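Local atomic coordinates of cyclohexadienyl dehydratase (Synthetic construct, PDB entry 5JOS), a protein that belongs to the periplasmic solute-binding protein family and, as a reconstructed ancestral lyase of phenylalanine biosynthesis, probably dehydrates prephenate and arogenate. Residues Ala13-Leu25 against Met213-Asn225. Residues are numbered along the deposited sequence; the frame is centred on the assembly and turned at random.
Sequences ASRLDEIMERGTL and MPKGDQEFLNYVN
Asp217 OD2 takes the backbone N-H of Arg15 (N to OD2 3.1 Å) in a nearly straight bond (165°) that comes from above the carboxylate plane. OD1 of Asp217 turns its anti lone pair to Phe220 N, 2.9 Å away, and so N-caps its own helix, tying together the starts of helices 15-22 and 218-225. With CG anti to the backbone N (chi1 -159°), Asp217 turns its carboxylate to Arg15. Replacing Asp217 with an alanine would probably leave both Arg15 N and Phe220 N without their acceptor and fray the joint. Ser14 and Asp17 form a capping box: Ser14 OG accepts from Asp17 N, and Ser14 N donates to Asp17 OD2. Ser14 OG also lies 2.3 Å from Glu219 OE2, too short to be trusted as modelled.

In this periplasmic binding protein fold, helix 15-22 leads into strand 24-29, the middle strand of a parallel sheet, and meets helix 218-225 at 76°, the axes 9.0 Å apart. Beyond the polar caps, Phe220 fills the crossing. Ile19 CD1 sits over the centre of its ring in a CH-pi contact, 3.9 Å from the centroid, while Val224 backs the opposite face. Leu16 CD1 and Leu25 CD1 reach the ring obliquely, each 3.8 Å from its nearest ring carbon, CD1 and CZ respectively. Leu16 CD2 leans on Tyr223, whose OH is hydrogen-bonded to Ser59 OG. Pro214 CG lies over one face of the Arg15 guanidinium, off toward the rim near NE; NH2 makes a salt bridge with Asp84, while NH1, near Phe220 CD2 at the guanidinium edge, is buried without a polar partner.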
loop_
_atom_site.group_PDB
_atom_site.type_symbol
_atom_site.label_atom_id
_atom_site.label_comp_id
_atom_site.label_asym_id
_atom_site.label_seq_id
_atom_site.Cartn_x
_atom_site.Cartn_y
_atom_site.Cartn_z
ATOM N N ALA A 13 15.418 24.268 16.963
ATOM C CA ALA A 13 14.002 24.040 16.668
ATOM C C ALA A 13 13.944 23.212 15.355
ATOM O O ALA A 13 14.686 23.469 14.388
ATOM C CB ALA A 13 13.226 25.370 16.555
ATOM N N SER A 14 13.106 22.178 15.375
ATOM C CA SER A 14 12.916 21.244 14.271
ATOM C C SER A 14 11.545 21.442 13.640
ATOM O O SER A 14 10.696 22.164 14.157
ATOM C CB SER A 14 13.016 19.812 14.791
ATOM O OG SER A 14 12.020 19.571 15.797
ATOM N N ARG A 15 11.309 20.770 12.527
ATOM C CA ARG A 15 9.985 20.725 11.980
ATOM C C ARG A 15 9.004 20.122 12.981
ATOM O O ARG A 15 7.847 20.526 13.056
ATOM C CB ARG A 15 9.999 19.890 10.702
ATOM C CG ARG A 15 11.144 20.249 9.680
ATOM C CD ARG A 15 10.842 19.713 8.256
ATOM N NE ARG A 15 9.614 20.395 7.780
ATOM C CZ ARG A 15 8.342 20.026 7.993
ATOM N NH1 ARG A 15 8.019 18.871 8.588
ATOM N NH2 ARG A 15 7.379 20.826 7.558
ATOM N N LEU A 16 9.451 19.136 13.758
ATOM C CA LEU A 16 8.558 18.552 14.771
ATOM C C LEU A 16 8.101 19.629 15.782
ATOM O O LEU A 16 6.908 19.723 16.153
ATOM C CB LEU A 16 9.244 17.358 15.431
ATOM C CG LEU A 16 8.385 16.558 16.385
ATOM C CD1 LEU A 16 7.166 15.912 15.723
ATOM C CD2 LEU A 16 9.267 15.488 16.979
ATOM N N ASP A 17 9.008 20.544 16.138
ATOM C CA ASP A 17 8.590 21.672 16.961
ATOM C C ASP A 17 7.643 22.634 16.304
ATOM O O ASP A 17 6.749 23.135 17.027
ATOM C CB ASP A 17 9.762 22.486 17.434
ATOM C CG ASP A 17 10.581 21.744 18.394
ATOM O OD1 ASP A 17 10.020 21.279 19.405
ATOM O OD2 ASP A 17 11.769 21.562 18.119
ATOM N N GLU A 18 7.874 22.946 14.999
ATOM C CA GLU A 18 7.072 23.909 14.289
ATOM C C GLU A 18 5.650 23.395 14.316
ATOM O O GLU A 18 4.684 24.147 14.456
ATOM C CB GLU A 18 7.542 24.067 12.796
ATOM N N ILE A 19 5.504 22.098 14.062
ATOM C CA ILE A 19 4.170 21.441 14.013
ATOM C C ILE A 19 3.507 21.593 15.372
ATOM O O ILE A 19 2.342 22.045 15.479
ATOM C CB ILE A 19 4.278 19.938 13.653
ATOM C CG1 ILE A 19 4.825 19.766 12.228
ATOM C CG2 ILE A 19 2.916 19.247 13.715
ATOM C CD1 ILE A 19 5.500 18.430 11.962
ATOM N N MET A 20 4.239 21.239 16.427
ATOM C CA MET A 20 3.620 21.373 17.755
ATOM C C MET A 20 3.312 22.809 18.104
ATOM O O MET A 20 2.207 23.098 18.584
ATOM C CB MET A 20 4.403 20.667 18.872
ATOM C CG MET A 20 3.845 19.242 18.962
ATOM S SD MET A 20 5.045 18.075 19.503
ATOM C CE MET A 20 4.428 16.660 18.685
ATOM N N GLU A 21 4.215 23.728 17.771
ATOM C CA GLU A 21 3.954 25.132 18.070
ATOM C C GLU A 21 2.790 25.674 17.252
ATOM O O GLU A 21 2.041 26.450 17.788
ATOM C CB GLU A 21 5.214 25.988 17.927
ATOM C CG GLU A 21 6.310 25.506 18.866
ATOM C CD GLU A 21 7.605 26.271 18.717
ATOM O OE1 GLU A 21 7.509 27.448 18.341
ATOM O OE2 GLU A 21 8.698 25.728 19.019
ATOM N N ARG A 22 2.608 25.268 15.993
ATOM C CA ARG A 22 1.499 25.778 15.181
ATOM C C ARG A 22 0.164 25.121 15.555
ATOM O O ARG A 22 -0.888 25.680 15.278
ATOM C CB ARG A 22 1.780 25.512 13.684
ATOM C CG ARG A 22 0.662 25.947 12.698
ATOM C CD ARG A 22 0.993 25.728 11.199
ATOM N NE ARG A 22 1.221 24.322 10.864
ATOM C CZ ARG A 22 2.390 23.740 10.525
ATOM N NH1 ARG A 22 3.506 24.443 10.436
ATOM N NH2 ARG A 22 2.447 22.412 10.299
ATOM N N GLY A 23 0.202 23.898 16.092
ATOM C CA GLY A 23 -1.002 23.172 16.456
ATOM C C GLY A 23 -1.729 22.474 15.315
ATOM O O GLY A 23 -2.877 22.046 15.455
ATOM N N THR A 24 -1.102 22.330 14.164
ATOM C CA THR A 24 -1.729 21.607 13.066
ATOM C C THR A 24 -0.662 20.784 12.363
ATOM O O THR A 24 0.467 21.245 12.239
ATOM C CB THR A 24 -2.360 22.592 12.067
ATOM O OG1 THR A 24 -3.372 23.360 12.715
ATOM C CG2 THR A 24 -2.974 21.875 10.917
ATOM N N LEU A 25 -1.035 19.578 11.920
ATOM C CA LEU A 25 -0.231 18.758 11.015
ATOM C C LEU A 25 -0.781 18.955 9.642
ATOM O O LEU A 25 -1.930 18.674 9.411
ATOM C CB LEU A 25 -0.277 17.317 11.363
ATOM C CG LEU A 25 0.481 16.388 10.392
ATOM C CD1 LEU A 25 1.989 16.621 10.449
ATOM C CD2 LEU A 25 0.177 14.958 10.739
ATOM N N MET A 213 8.311 12.640 3.511
ATOM C CA MET A 213 8.694 13.798 4.330
ATOM C C MET A 213 9.823 14.625 3.671
ATOM O O MET A 213 10.632 14.060 2.906
ATOM C CB MET A 213 9.184 13.297 5.731
ATOM C CG MET A 213 8.007 12.994 6.640
ATOM S SD MET A 213 8.319 12.026 8.141
ATOM C CE MET A 213 8.429 10.495 7.322
ATOM N N PRO A 214 9.889 15.934 3.937
ATOM C CA PRO A 214 11.024 16.684 3.349
ATOM C C PRO A 214 12.323 16.199 3.950
ATOM O O PRO A 214 12.390 15.804 5.084
ATOM C CB PRO A 214 10.739 18.145 3.711
ATOM C CG PRO A 214 9.827 18.068 4.881
ATOM C CD PRO A 214 9.013 16.817 4.728
ATOM N N LYS A 215 13.340 16.106 3.123
ATOM C CA LYS A 215 14.690 15.720 3.559
ATOM C C LYS A 215 15.305 16.544 4.681
ATOM O O LYS A 215 15.112 17.775 4.819
ATOM C CB LYS A 215 15.659 15.738 2.381
ATOM C CG LYS A 215 15.729 14.439 1.563
ATOM C CD LYS A 215 16.817 14.681 0.524
ATOM C CE LYS A 215 17.659 13.474 0.228
ATOM N NZ LYS A 215 16.774 12.446 -0.312
ATOM N N GLY A 216 16.099 15.865 5.484
ATOM C CA GLY A 216 16.885 16.576 6.536
ATOM C C GLY A 216 16.233 16.816 7.878
ATOM O O GLY A 216 16.752 17.564 8.687
ATOM N N ASP A 217 15.041 16.266 8.159
ATOM C CA ASP A 217 14.548 16.390 9.549
ATOM C C ASP A 217 14.457 15.035 10.124
ATOM O O ASP A 217 13.342 14.352 10.022
ATOM C CB ASP A 217 13.230 17.170 9.694
ATOM C CG ASP A 217 13.040 17.722 11.157
ATOM O OD1 ASP A 217 12.476 17.041 12.076
ATOM O OD2 ASP A 217 13.535 18.849 11.430
ATOM N N GLN A 218 15.564 14.571 10.731
ATOM C CA GLN A 218 15.479 13.158 11.238
ATOM C C GLN A 218 14.520 13.051 12.440
ATOM O O GLN A 218 14.077 11.954 12.748
ATOM C CB GLN A 218 16.822 12.477 11.537
ATOM C CG GLN A 218 17.576 11.929 10.322
ATOM C CD GLN A 218 16.760 11.615 9.045
ATOM O OE1 GLN A 218 16.301 12.519 8.270
ATOM N NE2 GLN A 218 16.642 10.323 8.762
ATOM N N GLU A 219 14.210 14.180 13.096
ATOM C CA GLU A 219 13.423 14.167 14.274
ATOM C C GLU A 219 11.991 13.795 13.954
ATOM O O GLU A 219 11.481 12.831 14.481
ATOM C CB GLU A 219 13.476 15.546 14.939
ATOM C CG GLU A 219 13.128 15.482 16.402
ATOM C CD GLU A 219 13.431 16.784 17.152
ATOM O OE1 GLU A 219 14.526 16.878 17.756
ATOM O OE2 GLU A 219 12.559 17.697 17.090
ATOM N N PHE A 220 11.374 14.478 12.997
ATOM C CA PHE A 220 10.030 14.116 12.609
ATOM C C PHE A 220 10.016 12.702 12.018
ATOM O O PHE A 220 9.165 11.868 12.325
ATOM C CB PHE A 220 9.495 15.118 11.615
ATOM C CG PHE A 220 8.008 14.969 11.277
ATOM C CD1 PHE A 220 7.117 14.477 12.159
ATOM C CD2 PHE A 220 7.553 15.340 10.049
ATOM C CE1 PHE A 220 5.774 14.375 11.856
ATOM C CE2 PHE A 220 6.228 15.237 9.712
ATOM C CZ PHE A 220 5.322 14.767 10.629
ATOM N N LEU A 221 10.982 12.399 11.189
ATOM C CA LEU A 221 10.976 11.111 10.542
ATOM C C LEU A 221 11.086 9.995 11.625
ATOM O O LEU A 221 10.424 8.976 11.549
ATOM C CB LEU A 221 12.125 10.989 9.577
ATOM C CG LEU A 221 12.305 9.560 9.090
ATOM C CD1 LEU A 221 11.305 9.362 7.991
ATOM C CD2 LEU A 221 13.679 9.203 8.571
ATOM N N ASN A 222 11.979 10.164 12.582
ATOM C CA ASN A 222 12.087 9.180 13.688
ATOM C C ASN A 222 10.787 9.047 14.495
ATOM O O ASN A 222 10.463 7.950 14.938
ATOM C CB ASN A 222 13.168 9.590 14.644
ATOM C CG ASN A 222 14.555 9.349 14.067
ATOM O OD1 ASN A 222 14.736 8.758 13.040
ATOM N ND2 ASN A 222 15.505 9.836 14.727
ATOM N N TYR A 223 10.136 10.184 14.760
ATOM C CA TYR A 223 8.844 10.129 15.411
ATOM C C TYR A 223 7.914 9.268 14.594
ATOM O O TYR A 223 7.263 8.405 15.095
ATOM C CB TYR A 223 8.196 11.517 15.517
ATOM C CG TYR A 223 6.936 11.570 16.398
ATOM C CD1 TYR A 223 5.700 11.129 15.925
ATOM C CD2 TYR A 223 6.973 12.104 17.702
ATOM C CE1 TYR A 223 4.568 11.153 16.753
ATOM C CE2 TYR A 223 5.832 12.130 18.512
ATOM C CZ TYR A 223 4.629 11.658 18.019
ATOM O OH TYR A 223 3.468 11.694 18.783
ATOM N N VAL A 224 7.792 9.569 13.320
ATOM C CA VAL A 224 6.874 8.801 12.461
ATOM C C VAL A 224 7.114 7.352 12.442
ATOM O O VAL A 224 6.139 6.555 12.488
ATOM C CB VAL A 224 6.821 9.326 11.019
ATOM C CG1 VAL A 224 5.948 8.448 10.131
ATOM C CG2 VAL A 224 6.274 10.700 11.011
ATOM N N ASN A 225 8.387 6.972 12.358
ATOM C CA ASN A 225 8.770 5.582 12.408
ATOM C C ASN A 225 8.470 4.898 13.717
ATOM O O ASN A 225 8.029 3.732 13.740
ATOM C CB ASN A 225 10.268 5.413 12.061
ATOM C CG ASN A 225 10.522 5.568 10.516
ATOM O OD1 ASN A 225 9.612 5.453 9.727
ATOM N ND2 ASN A 225 11.740 5.832 10.126
#